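PDB 2AE8: imidazoleglycerol-phosphate dehydratase from Staphylococcus aureus subsp. aureus, which catalyses the manganese-dependent dehydration of imidazoleglycerol phosphate to imidazoleacetol phosphate, the sixth step of histidine biosynthesis. Local coordinates for residues Gln42-Ser54 and Asp96-Met108. Residues are numbered along the deposited sequence; the frame is centred on the assembly and turned at random.
Sequences QLNISISDDQSPS and DIGIVIGQLLLEM
I47, I45 and M108 bury the most surface where strand 43-48 lies over residues 96-108 of helix 90-111, and no hydrogen bond crosses between the two segments. The axes of these short segments approach to 8.9 Å at 37° from parallel, so L43, I45 and I47, every second residue of the strand, meet successive turns of the helix. I47 spreads over the last of these turns. I47 CG2 packs 3.6 Å from L104 CB, the two side chains passing in opposite directions. With CG1 anti to the backbone N (chi1 -166°), I47 CD1 reaches L105 CD2 at 3.9 Å. M108, a selenomethionine, crosses I47 at about a right angle: its chain is extended as far as SE and then bends (chi3 -56°), setting M108 CE 3.7 Å from I47 CG2. I45 sits between two turns, I45 CD1 against V100 CG1 at 3.7 Å and I45 CG2 against L104 CD1 at 3.9 Å. At the other end, CD2 of L43 rests on the helix backbone, 3.6 Å from I97 N, and touches I97 CG1. This is strand-on-helix packing in a beta-alpha-beta sandwich, helix 90-111 lying against the mixed sheet that holds strand 43-48. That strand runs between strand 31-36 and strand 77-82, and L78 and I80 of the latter also touch I45; V100 also touches R36 of strand 31-36, while I97 leans on L63 and L67 of helix 61-74.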
# COMPACT_ATOMS: atom_id res chain seq x y z
N GLN B 42 -17.59 -2.37 -53.81
CA GLN B 42 -18.44 -3.01 -54.82
C GLN B 42 -19.09 -4.28 -54.26
O GLN B 42 -18.53 -5.37 -54.36
CB GLN B 42 -17.64 -3.37 -56.09
CG GLN B 42 -16.35 -2.58 -56.30
CD GLN B 42 -16.55 -1.09 -56.23
OE1 GLN B 42 -17.66 -0.59 -56.44
NE2 GLN B 42 -15.47 -0.36 -55.93
N LEU B 43 -20.27 -4.12 -53.67
CA LEU B 43 -20.96 -5.22 -53.01
C LEU B 43 -22.33 -5.46 -53.63
O LEU B 43 -23.05 -4.52 -53.95
CB LEU B 43 -21.17 -4.91 -51.53
CG LEU B 43 -20.15 -5.06 -50.40
CD1 LEU B 43 -18.81 -4.44 -50.71
CD2 LEU B 43 -20.75 -4.38 -49.18
N ASN B 44 -22.68 -6.73 -53.76
CA ASN B 44 -24.03 -7.13 -54.13
C ASN B 44 -24.51 -8.16 -53.13
O ASN B 44 -23.93 -9.24 -53.01
CB ASN B 44 -24.05 -7.69 -55.55
CG ASN B 44 -25.45 -7.84 -56.11
OD1 ASN B 44 -26.45 -7.57 -55.44
ND2 ASN B 44 -25.53 -8.30 -57.36
N ILE B 45 -25.55 -7.81 -52.38
CA ILE B 45 -25.98 -8.64 -51.26
C ILE B 45 -27.48 -8.82 -51.24
O ILE B 45 -28.23 -7.87 -51.44
CB ILE B 45 -25.50 -8.06 -49.90
CG1 ILE B 45 -23.97 -7.94 -49.89
CG2 ILE B 45 -26.00 -8.91 -48.73
CD1 ILE B 45 -23.38 -7.14 -48.73
N SER B 46 -27.91 -10.06 -50.98
CA SER B 46 -29.30 -10.35 -50.72
C SER B 46 -29.41 -11.19 -49.48
O SER B 46 -28.56 -12.03 -49.22
CB SER B 46 -29.94 -11.11 -51.90
OG SER B 46 -29.37 -12.41 -52.04
N ILE B 47 -30.49 -10.97 -48.74
CA ILE B 47 -30.84 -11.77 -47.59
C ILE B 47 -32.28 -12.26 -47.72
O ILE B 47 -33.13 -11.57 -48.28
CB ILE B 47 -30.62 -10.96 -46.28
CG1 ILE B 47 -30.63 -11.89 -45.05
CG2 ILE B 47 -31.62 -9.81 -46.14
CD1 ILE B 47 -29.98 -11.26 -43.81
N SER B 48 -32.56 -13.45 -47.20
CA SER B 48 -33.92 -14.01 -47.23
C SER B 48 -34.18 -14.93 -46.05
O SER B 48 -33.30 -15.69 -45.65
CB SER B 48 -34.14 -14.77 -48.54
OG SER B 48 -35.50 -15.11 -48.67
N ASP B 49 -35.40 -14.88 -45.51
CA ASP B 49 -35.80 -15.76 -44.40
C ASP B 49 -36.44 -17.05 -44.91
O ASP B 49 -37.49 -17.48 -44.43
CB ASP B 49 -36.73 -15.05 -43.40
CG ASP B 49 -36.80 -15.75 -42.03
OD1 ASP B 49 -36.24 -16.87 -41.88
OD2 ASP B 49 -37.41 -15.19 -41.08
N ASP B 50 -35.82 -17.66 -45.91
CA ASP B 50 -36.24 -18.97 -46.37
C ASP B 50 -35.07 -19.93 -46.14
O ASP B 50 -34.20 -19.65 -45.29
CB ASP B 50 -36.68 -18.92 -47.84
CG ASP B 50 -35.54 -18.64 -48.81
OD1 ASP B 50 -34.37 -18.55 -48.37
OD2 ASP B 50 -35.82 -18.51 -50.02
N GLN B 51 -35.03 -21.02 -46.88
CA GLN B 51 -33.95 -21.98 -46.70
C GLN B 51 -33.17 -22.32 -47.98
O GLN B 51 -32.68 -23.44 -48.14
CB GLN B 51 -34.45 -23.22 -45.96
CG GLN B 51 -33.43 -23.75 -44.92
CD GLN B 51 -32.49 -22.66 -44.43
OE1 GLN B 51 -32.74 -22.01 -43.41
NE2 GLN B 51 -31.40 -22.44 -45.16
N SER B 52 -33.01 -21.33 -48.85
CA SER B 52 -32.19 -21.46 -50.04
C SER B 52 -30.69 -21.46 -49.71
O SER B 52 -30.27 -20.90 -48.69
CB SER B 52 -32.51 -20.30 -50.99
OG SER B 52 -32.53 -19.08 -50.28
N PRO B 53 -29.87 -22.11 -50.56
CA PRO B 53 -28.41 -22.11 -50.36
C PRO B 53 -27.81 -20.70 -50.31
O PRO B 53 -28.29 -19.80 -51.01
CB PRO B 53 -27.87 -22.88 -51.58
CG PRO B 53 -29.00 -22.91 -52.57
CD PRO B 53 -30.25 -22.92 -51.74
N SER B 54 -26.78 -20.52 -49.49
CA SER B 54 -26.08 -19.25 -49.39
C SER B 54 -24.82 -19.29 -50.21
O SER B 54 -24.16 -20.33 -50.28
CB SER B 54 -25.71 -18.93 -47.93
OG SER B 54 -26.87 -18.59 -47.18
N ASP B 96 -18.56 -2.39 -44.65
CA ASP B 96 -19.57 -2.16 -45.70
C ASP B 96 -20.54 -3.33 -45.79
O ASP B 96 -21.75 -3.13 -45.94
CB ASP B 96 -18.92 -1.85 -47.04
CG ASP B 96 -18.21 -0.50 -47.04
OD1 ASP B 96 -17.41 -0.24 -47.97
OD2 ASP B 96 -18.44 0.30 -46.11
N ILE B 97 -20.03 -4.55 -45.67
CA ILE B 97 -20.88 -5.73 -45.58
C ILE B 97 -21.80 -5.68 -44.34
O ILE B 97 -23.00 -6.00 -44.41
CB ILE B 97 -20.02 -7.03 -45.64
CG1 ILE B 97 -19.40 -7.17 -47.04
CG2 ILE B 97 -20.85 -8.24 -45.26
CD1 ILE B 97 -18.52 -8.36 -47.22
N GLY B 98 -21.25 -5.27 -43.20
CA GLY B 98 -22.06 -5.13 -41.97
C GLY B 98 -23.16 -4.09 -42.11
O GLY B 98 -24.29 -4.31 -41.65
N ILE B 99 -22.83 -2.96 -42.71
CA ILE B 99 -23.79 -1.89 -42.92
C ILE B 99 -24.99 -2.37 -43.81
O ILE B 99 -26.16 -2.17 -43.47
CB ILE B 99 -23.11 -0.67 -43.57
CG1 ILE B 99 -22.24 0.08 -42.54
CG2 ILE B 99 -24.14 0.27 -44.23
CD1 ILE B 99 -21.34 1.16 -43.18
N VAL B 100 -24.66 -3.04 -44.91
CA VAL B 100 -25.69 -3.53 -45.86
C VAL B 100 -26.56 -4.59 -45.23
O VAL B 100 -27.78 -4.55 -45.38
CB VAL B 100 -25.06 -4.03 -47.17
CG1 VAL B 100 -26.12 -4.72 -48.08
CG2 VAL B 100 -24.40 -2.86 -47.90
N ILE B 101 -25.94 -5.55 -44.53
CA ILE B 101 -26.70 -6.57 -43.81
C ILE B 101 -27.63 -5.92 -42.80
O ILE B 101 -28.78 -6.31 -42.69
CB ILE B 101 -25.80 -7.64 -43.16
CG1 ILE B 101 -25.11 -8.48 -44.25
CG2 ILE B 101 -26.61 -8.55 -42.25
CD1 ILE B 101 -24.10 -9.47 -43.73
N GLY B 102 -27.14 -4.93 -42.05
CA GLY B 102 -28.00 -4.23 -41.09
C GLY B 102 -29.19 -3.55 -41.77
O GLY B 102 -30.32 -3.65 -41.28
N GLN B 103 -28.92 -2.88 -42.89
CA GLN B 103 -29.95 -2.16 -43.65
C GLN B 103 -31.00 -3.13 -44.23
O GLN B 103 -32.21 -2.85 -44.17
CB GLN B 103 -29.31 -1.34 -44.78
CG GLN B 103 -28.65 -0.05 -44.30
CD GLN B 103 -27.82 0.64 -45.37
OE1 GLN B 103 -27.47 0.05 -46.40
NE2 GLN B 103 -27.47 1.88 -45.13
N LEU B 104 -30.55 -4.26 -44.76
CA LEU B 104 -31.47 -5.27 -45.29
C LEU B 104 -32.28 -5.90 -44.17
O LEU B 104 -33.49 -6.17 -44.33
CB LEU B 104 -30.72 -6.32 -46.10
CG LEU B 104 -30.05 -5.77 -47.36
CD1 LEU B 104 -29.20 -6.87 -48.00
CD2 LEU B 104 -31.08 -5.17 -48.37
N LEU B 105 -31.64 -6.12 -43.02
CA LEU B 105 -32.37 -6.64 -41.86
C LEU B 105 -33.49 -5.70 -41.46
O LEU B 105 -34.59 -6.15 -41.13
CB LEU B 105 -31.44 -6.92 -40.67
CG LEU B 105 -30.62 -8.21 -40.73
CD1 LEU B 105 -29.65 -8.33 -39.50
CD2 LEU B 105 -31.54 -9.41 -40.80
N LEU B 106 -33.21 -4.40 -41.48
CA LEU B 106 -34.23 -3.42 -41.11
C LEU B 106 -35.42 -3.52 -42.08
O LEU B 106 -36.57 -3.57 -41.65
CB LEU B 106 -33.67 -2.00 -41.08
CG LEU B 106 -34.66 -0.90 -40.68
CD1 LEU B 106 -35.39 -1.19 -39.35
CD2 LEU B 106 -34.00 0.46 -40.64
N GLU B 107 -35.12 -3.61 -43.38
CA GLU B 107 -36.19 -3.81 -44.38
C GLU B 107 -37.02 -5.04 -44.07
O GLU B 107 -38.24 -4.96 -44.03
CB GLU B 107 -35.61 -3.86 -45.79
CG GLU B 107 -35.10 -2.50 -46.25
CD GLU B 107 -36.01 -1.35 -45.79
OE1 GLU B 107 -37.24 -1.40 -46.07
OE2 GLU B 107 -35.50 -0.41 -45.13
N MSE B 108 -36.35 -6.15 -43.77
CA MSE B 108 -37.02 -7.38 -43.36
C MSE B 108 -37.88 -7.23 -42.10
O MSE B 108 -39.01 -7.78 -42.02
CB MSE B 108 -35.99 -8.49 -43.14
CG MSE B 108 -36.59 -9.78 -42.67
SE MSE B 108 -35.27 -11.14 -42.33
CE MSE B 108 -34.37 -11.16 -44.08